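Protein ninB (Enterobacteria phage lambda, PDB 1PC6) acts in the initiation of genetic exchange, as the phage lambda Orf protein, with functional similarities to Escherichia coli RecFOR. Local coordinates at the interface of chains A and B. Numbering follows the deposited sequence. Chains: chain A/B, Protein ninB.

Contacts 1 and 2 lie on the two halves of a two-fold symmetric interface between chains A and B, with the centres of their C-alpha atoms about 21 Å apart. In contact 1 the strands 84-87 and 94-97 come from chain B and the helix 69-80 from chain A; in contact 2 the roles are exchanged. Trp62, Val75, Val86 and Ile97 take part in both, Val86 meeting Val75 each time. Contact 1 is described through its arginine–aspartate pair, contact 2 through its proline, histidine and tryptophan. The reciprocal packing of strands on helix is consistent with a dimer, although symmetry alone does not prove one.

Contact 1: the interface of chains A and B. Residues chain A 62, 65, 67, 71, 75; chain B 84, 86, 97.
A:Arg65 and B:Asp84 join across a hairpin-to-helix interface of the NinB family protein, where strands 84-87 and 94-97 of chain B face the segment ahead of helix 69-80 of chain A and its early turns.

The arginine reaches the carboxylate end-on with both terminal nitrogens, and both converge on one oxygen. NH2 of A:Arg65 donates to OD2 of B:Asp84 at 2.9 Å, a salt bridge as well as a hydrogen bond, and NH1 of A:Arg65 donates to the same OD2 at 3.1 Å. OD2 lies in the guanidinium plane, yet the two flat groups are turned 39° against each other. NH1 meets the oxygen nearly along its C-O axis, while NH2 comes from the anti side, 30° out of the carboxylate plane. A:Arg65 CG stands between the backbone N and the carbonyl carbon (chi1 75°), and the chain then runs extended to NE, carrying the guanidinium to the other subunit.

Beside this pair, B:Val86 crosses the arginine at about a right angle, its CG1 3.7 Å from A:Arg65 NH2. The other branch, CG2, packs 3.9 Å from A:Val75 CG2. B:Val86 CB also meets the indole of A:Trp62 at its edge and in its plane, 3.9 Å from CD1. One turn earlier in the helix, B:Ile97 packs against A:Ser71 with both CD1 and CG2: CD1 lies 3.9 Å from A:Ser71 CB, and CG2 lies 3.8 Å from the hydroxyl oxygen OG of A:Ser71.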
# COMPACT_ATOMS: atom_id res chain seq x y z
N TRP A 62 -18.23 11.78 -10.66
CA TRP A 62 -17.90 13.00 -9.94
C TRP A 62 -17.67 14.18 -10.85
O TRP A 62 -16.65 14.26 -11.54
CB TRP A 62 -16.65 12.78 -9.12
CG TRP A 62 -16.48 13.76 -8.01
CD1 TRP A 62 -15.35 14.45 -7.70
CD2 TRP A 62 -17.43 14.05 -6.97
NE1 TRP A 62 -15.52 15.14 -6.52
CE2 TRP A 62 -16.79 14.91 -6.05
CE3 TRP A 62 -18.74 13.66 -6.73
CZ2 TRP A 62 -17.42 15.38 -4.91
CZ3 TRP A 62 -19.37 14.13 -5.59
CH2 TRP A 62 -18.70 14.99 -4.69
N ARG A 65 -16.62 13.38 -14.58
CA ARG A 65 -15.70 12.30 -14.92
C ARG A 65 -15.70 11.14 -13.93
O ARG A 65 -16.04 11.29 -12.76
CB ARG A 65 -14.27 12.84 -15.11
CG ARG A 65 -13.51 13.21 -13.84
CD ARG A 65 -12.11 13.69 -14.22
NE ARG A 65 -11.12 13.44 -13.17
CZ ARG A 65 -9.82 13.74 -13.27
NH1 ARG A 65 -9.35 14.31 -14.38
NH2 ARG A 65 -8.99 13.45 -12.27
N LEU A 67 -13.89 8.38 -11.66
CA LEU A 67 -12.64 8.22 -10.95
C LEU A 67 -12.46 6.78 -10.55
O LEU A 67 -13.44 6.07 -10.30
CB LEU A 67 -12.65 9.09 -9.70
CG LEU A 67 -13.11 10.51 -9.95
CD1 LEU A 67 -13.07 11.26 -8.64
CD2 LEU A 67 -12.24 11.16 -11.01
N SER A 71 -8.38 7.12 -6.68
CA SER A 71 -8.77 8.51 -6.71
C SER A 71 -9.92 8.76 -5.73
O SER A 71 -9.95 9.81 -5.09
CB SER A 71 -9.20 8.90 -8.13
OG SER A 71 -8.15 8.70 -9.08
N VAL A 75 -10.44 11.52 -2.30
CA VAL A 75 -11.59 12.38 -2.08
C VAL A 75 -12.21 12.06 -0.73
O VAL A 75 -12.48 12.96 0.07
CB VAL A 75 -12.65 12.18 -3.18
CG1 VAL A 75 -13.78 13.18 -3.01
CG2 VAL A 75 -12.02 12.31 -4.55
N ASP B 84 -3.71 15.62 -10.20
CA ASP B 84 -5.01 16.02 -10.69
C ASP B 84 -5.78 16.72 -9.61
O ASP B 84 -5.45 16.61 -8.44
CB ASP B 84 -5.78 14.80 -11.15
CG ASP B 84 -5.50 14.46 -12.56
OD1 ASP B 84 -4.31 14.25 -12.88
OD2 ASP B 84 -6.46 14.42 -13.36
N VAL B 86 -9.87 17.43 -8.42
CA VAL B 86 -11.32 17.24 -8.55
C VAL B 86 -11.95 17.94 -7.34
O VAL B 86 -11.28 18.19 -6.34
CB VAL B 86 -11.71 15.74 -8.53
CG1 VAL B 86 -11.00 14.99 -9.63
CG2 VAL B 86 -11.39 15.14 -7.20
N ILE B 97 -5.12 14.68 -6.40
CA ILE B 97 -4.86 13.27 -6.59
C ILE B 97 -3.60 13.06 -7.43
O ILE B 97 -3.54 13.46 -8.60
CB ILE B 97 -6.02 12.63 -7.31
CG1 ILE B 97 -7.30 12.89 -6.52
CG2 ILE B 97 -5.75 11.15 -7.51
CD1 ILE B 97 -8.55 12.70 -7.33

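Contact 2: the interface of chains A and B. Residues chain A 86-89, 95, 97; chain B 62-63, 75.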
# COMPACT_ATOMS: atom_id res chain seq x y z
N VAL A 86 3.27 20.56 0.58
CA VAL A 86 4.72 20.63 0.78
C VAL A 86 5.44 21.14 -0.49
O VAL A 86 4.90 21.05 -1.59
CB VAL A 86 5.23 19.24 1.20
CG1 VAL A 86 5.26 18.29 0.01
CG2 VAL A 86 6.57 19.36 1.88
N PRO A 87 6.66 21.70 -0.33
CA PRO A 87 7.43 22.22 -1.48
C PRO A 87 7.86 21.11 -2.43
O PRO A 87 8.32 20.07 -1.98
CB PRO A 87 8.63 22.89 -0.83
CG PRO A 87 8.11 23.31 0.50
CD PRO A 87 7.29 22.13 0.93
N ASN A 88 7.72 21.34 -3.73
CA ASN A 88 8.11 20.32 -4.70
C ASN A 88 9.63 20.19 -4.80
O ASN A 88 10.36 20.98 -4.19
CB ASN A 88 7.50 20.60 -6.09
CG ASN A 88 8.08 21.83 -6.79
OD1 ASN A 88 9.00 22.49 -6.29
ND2 ASN A 88 7.54 22.13 -7.96
N LEU A 89 10.10 19.20 -5.55
CA LEU A 89 11.54 18.96 -5.69
C LEU A 89 12.28 20.08 -6.40
O LEU A 89 13.35 20.51 -5.97
CB LEU A 89 11.79 17.64 -6.42
CG LEU A 89 11.26 16.35 -5.82
CD1 LEU A 89 11.69 15.21 -6.71
CD2 LEU A 89 11.78 16.14 -4.41
N VAL A 95 3.39 20.51 -3.84
CA VAL A 95 2.77 19.22 -4.00
C VAL A 95 1.88 18.99 -2.79
O VAL A 95 2.31 19.14 -1.64
CB VAL A 95 3.82 18.08 -4.16
CG1 VAL A 95 5.06 18.41 -3.37
CG2 VAL A 95 3.23 16.76 -3.69
N ILE A 97 -0.38 16.48 -0.57
CA ILE A 97 -0.40 15.07 -0.24
C ILE A 97 -1.59 14.68 0.60
O ILE A 97 -1.90 15.35 1.59
CB ILE A 97 0.88 14.69 0.55
CG1 ILE A 97 2.12 15.17 -0.20
CG2 ILE A 97 0.89 13.18 0.84
CD1 ILE A 97 3.40 14.98 0.56
N TRP B 62 12.49 17.39 5.17
CA TRP B 62 11.95 18.23 4.12
C TRP B 62 11.31 19.49 4.69
O TRP B 62 10.20 19.46 5.21
CB TRP B 62 10.91 17.44 3.31
CG TRP B 62 10.66 18.00 1.93
CD1 TRP B 62 9.46 18.25 1.35
CD2 TRP B 62 11.65 18.34 0.96
NE1 TRP B 62 9.63 18.72 0.08
CE2 TRP B 62 10.97 18.79 -0.19
CE3 TRP B 62 13.05 18.31 0.95
CZ2 TRP B 62 11.64 19.21 -1.34
CZ3 TRP B 62 13.72 18.72 -0.20
CH2 TRP B 62 13.01 19.17 -1.33
N HIS B 63 12.04 20.59 4.59
CA HIS B 63 11.50 21.86 5.05
C HIS B 63 10.92 21.80 6.47
O HIS B 63 9.75 22.17 6.68
CB HIS B 63 10.44 22.35 4.06
CG HIS B 63 10.98 22.58 2.68
ND1 HIS B 63 11.32 23.83 2.20
CD2 HIS B 63 11.30 21.71 1.69
CE1 HIS B 63 11.83 23.72 0.99
NE2 HIS B 63 11.83 22.44 0.66
N VAL B 75 5.63 13.11 -3.46
CA VAL B 75 6.52 14.21 -3.84
C VAL B 75 7.38 13.85 -5.06
O VAL B 75 7.69 14.73 -5.88
CB VAL B 75 7.47 14.60 -2.66
CG1 VAL B 75 8.58 15.54 -3.15
CG2 VAL B 75 6.66 15.25 -1.55
O HOH W 1 11.79 22.62 -2.46
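Strands 84-87 and 94-97 of chain A, with the loop residues A:Asn88 and A:Leu89, meet helix 69-80 of chain B and the loop holding B:Trp62 and B:His63. The indole NE1 of B:Trp62 donates to the backbone carbonyl O of A:Pro87 at 2.8 Å, in the carbonyl plane and with a C=O...N angle of 149°. The acceptor lies at the indole edge, 10° from the ring plane, a geometry that would favour this turn of the ring.

A:Pro87 also lays its CG over the imidazole of B:His63, 3.6 Å from the ring centroid, a CH-pi contact. That imidazole in turn sets its CD2 3.4 Å above the centre of the B:Trp62 ring, which supports the indole from one face. Water 1 extends the polar link, lying 3.1 Å from B:His63 NE2 and 2.8 Å from A:Asn88 O.

B:Val75 supplies the apolar core with both branches. CG1, anti to the backbone N (chi1 169°), points to A:Leu89 and lies 3.5 Å from its CD2. CG2 turns to the strands, 3.7 Å from A:Val86 CG1, with A:Val95 CG1 and A:Ile97 CD1 only slightly farther.

The site occupies the far end of the paired strands, where 84-87 runs out into its connecting loop against helix 69-80 of the partner.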